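Local coordinates for protein glutathione peroxidase (Trypanosoma cruzi, PDB 3E0U) that is a thioredoxin-fold enzyme of the glutathione peroxidase family and probably reduces peroxides, at residues L158-L161 / G162-I166. Residues are numbered along the deposited sequence; the frame is centred on the assembly and turned at random.
Sequences LPLL and GGARI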
ATOM      1  N   LEU A 158     -11.018  10.200  -4.989  1.00 41.85           N
ATOM      2  CA  LEU A 158     -12.079  11.158  -4.601  1.00 40.89           C
ATOM      3  C   LEU A 158     -13.549  10.648  -4.677  1.00 39.93           C
ATOM      4  O   LEU A 158     -14.419  11.180  -3.955  1.00 38.61           O
ATOM      5  CB  LEU A 158     -11.911  12.487  -5.348  1.00 40.02           C
ATOM      6  CG  LEU A 158     -10.598  13.210  -4.969  1.00 39.20           C
ATOM      7  CD1 LEU A 158     -10.233  14.206  -6.110  1.00 38.15           C
ATOM      8  CD2 LEU A 158     -10.780  13.924  -3.621  1.00 38.93           C
ATOM      9  N   PRO A 159     -13.867   9.754  -5.641  1.00 39.20           N
ATOM     10  CA  PRO A 159     -15.173   9.085  -5.539  1.00 39.61           C
ATOM     11  C   PRO A 159     -15.241   7.908  -4.516  1.00 40.14           C
ATOM     12  O   PRO A 159     -16.233   7.167  -4.539  1.00 42.09           O
ATOM     13  CB  PRO A 159     -15.427   8.551  -6.966  1.00 39.03           C
ATOM     14  CG  PRO A 159     -14.370   9.135  -7.834  1.00 38.00           C
ATOM     15  CD  PRO A 159     -13.206   9.472  -6.929  1.00 38.50           C
ATOM     16  N   LEU A 160     -14.213   7.728  -3.667  1.00 38.91           N
ATOM     17  CA  LEU A 160     -14.212   6.730  -2.570  1.00 38.32           C
ATOM     18  C   LEU A 160     -14.307   7.380  -1.170  1.00 38.24           C
ATOM     19  O   LEU A 160     -14.485   6.653  -0.132  1.00 41.24           O
ATOM     20  CB  LEU A 160     -12.986   5.769  -2.624  1.00 37.33           C
ATOM     21  CG  LEU A 160     -12.778   4.791  -3.789  1.00 36.93           C
ATOM     22  CD1 LEU A 160     -11.635   3.797  -3.602  1.00 37.63           C
ATOM     23  CD2 LEU A 160     -14.067   4.028  -4.044  1.00 39.37           C
ATOM     24  N   LEU A 161     -14.050   8.677  -1.080  1.00 40.17           N
ATOM     25  CA  LEU A 161     -14.134   9.419   0.174  1.00 43.80           C
ATOM     26  C   LEU A 161     -15.583   9.897   0.392  1.00 48.77           C
ATOM     27  O   LEU A 161     -15.856  11.103   0.566  1.00 48.94           O
ATOM     28  CB  LEU A 161     -13.199  10.622   0.107  1.00 42.74           C
ATOM     29  CG  LEU A 161     -11.684  10.384   0.119  1.00 42.35           C
ATOM     30  CD1 LEU A 161     -10.943  11.540  -0.564  1.00 40.97           C
ATOM     31  CD2 LEU A 161     -11.227  10.216   1.555  1.00 42.11           C
ATOM     32  N   GLY A 162     -16.502   8.941   0.283  1.00 52.10           N
ATOM     33  CA  GLY A 162     -17.943   9.131   0.392  1.00 55.95           C
ATOM     34  C   GLY A 162     -18.458   7.723   0.192  1.00 58.76           C
ATOM     35  O   GLY A 162     -19.647   7.421   0.374  1.00 60.16           O
ATOM     36  N   GLY A 163     -17.514   6.845  -0.185  1.00 62.32           N
ATOM     37  CA  GLY A 163     -17.712   5.405  -0.333  1.00 66.02           C
ATOM     38  C   GLY A 163     -17.901   4.859  -1.741  1.00 68.40           C
ATOM     39  O   GLY A 163     -17.282   3.865  -2.122  1.00 69.52           O
ATOM     40  N   ALA A 164     -18.708   5.558  -2.529  1.00 70.08           N
ATOM     41  CA  ALA A 164     -19.169   5.074  -3.822  1.00 71.15           C
ATOM     42  C   ALA A 164     -20.617   4.740  -3.546  1.00 72.26           C
ATOM     43  O   ALA A 164     -20.961   3.567  -3.390  1.00 73.94           O
ATOM     44  CB  ALA A 164     -18.417   3.831  -4.255  1.00 70.18           C
ATOM     45  N   ARG A 165     -21.429   5.780  -3.340  1.00 72.57           N
ATOM     46  CA  ARG A 165     -22.826   5.589  -2.950  1.00 72.82           C
ATOM     47  C   ARG A 165     -23.577   6.911  -2.684  1.00 73.08           C
ATOM     48  O   ARG A 165     -23.147   7.995  -3.109  1.00 73.16           O
ATOM     49  CB  ARG A 165     -22.892   4.682  -1.712  1.00 72.65           C
ATOM     50  CG  ARG A 165     -22.273   5.302  -0.456  1.00 72.59           C
ATOM     51  CD  ARG A 165     -22.356   4.364   0.738  1.00 72.38           C
ATOM     52  NE  ARG A 165     -22.668   5.091   1.970  1.00 71.57           N
ATOM     53  CZ  ARG A 165     -23.908   5.384   2.381  1.00 70.47           C
ATOM     54  NH1 ARG A 165     -24.946   5.021   1.639  1.00 69.94           N
ATOM     55  NH2 ARG A 165     -24.114   6.043   3.514  1.00 69.73           N
ATOM     56  N   ILE A 166     -24.699   6.809  -1.979  1.00 72.91           N
ATOM     57  CA  ILE A 166     -25.532   7.971  -1.691  1.00 72.67           C
ATOM     58  C   ILE A 166     -25.842   8.755  -2.962  1.00 72.47           C
ATOM     59  O   ILE A 166     -26.634   9.698  -2.944  1.00 72.51           O
ATOM     60  CB  ILE A 166     -24.858   8.910  -0.673  1.00 72.61           C
ATOM     61  CG1 ILE A 166     -23.557   9.475  -1.248  1.00 72.78           C
ATOM     62  CG2 ILE A 166     -24.595   8.177   0.633  1.00 72.52           C
ATOM     63  CD1 ILE A 166     -23.749  10.277  -2.517  1.00 72.01           C
TER
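L160 and G163 meet round a tight turn of the backbone, a local contact at the C-terminal end of this thioredoxin-fold chain, just after helix 150-157. The motif is an inverse gamma turn centred on L161, and both bonds across the turn end on the same carbonyl oxygen. L160 O accepts from G162 N at 3.1 Å, the bond that closes the gamma turn, and from G163 N at 3.0 Å. Both bonds are weak, bent to 148° and 140° at the hydrogen.

G163 sits at a positive phi, with backbone angles that would jam a side chain against the preceding carbonyl oxygen, so having none lets the chain swing back beside P159 and L160. L160 and L161 point their CB atoms away from the second arm, although L161 CB still lies 3.7 Å from G162 N. L160 is buried and also packs on P27 and D135, while L161 touches Y54 of helix 43-54 and the loop residues P27 and Q57; the turn is thus seated on the body of the domain before the tail leaves it. In L160, CG stands anti to the carbonyl carbon (chi1 -64°), and the CD2 branch ends 3.7 Å from G163 O.

Beyond the turn, A164 comes only loosely alongside the first arm and is exposed. Its methyl CB makes a loose apolar contact with L160 CD2 at 4.4 Å and passes P159 O at 4.0 Å.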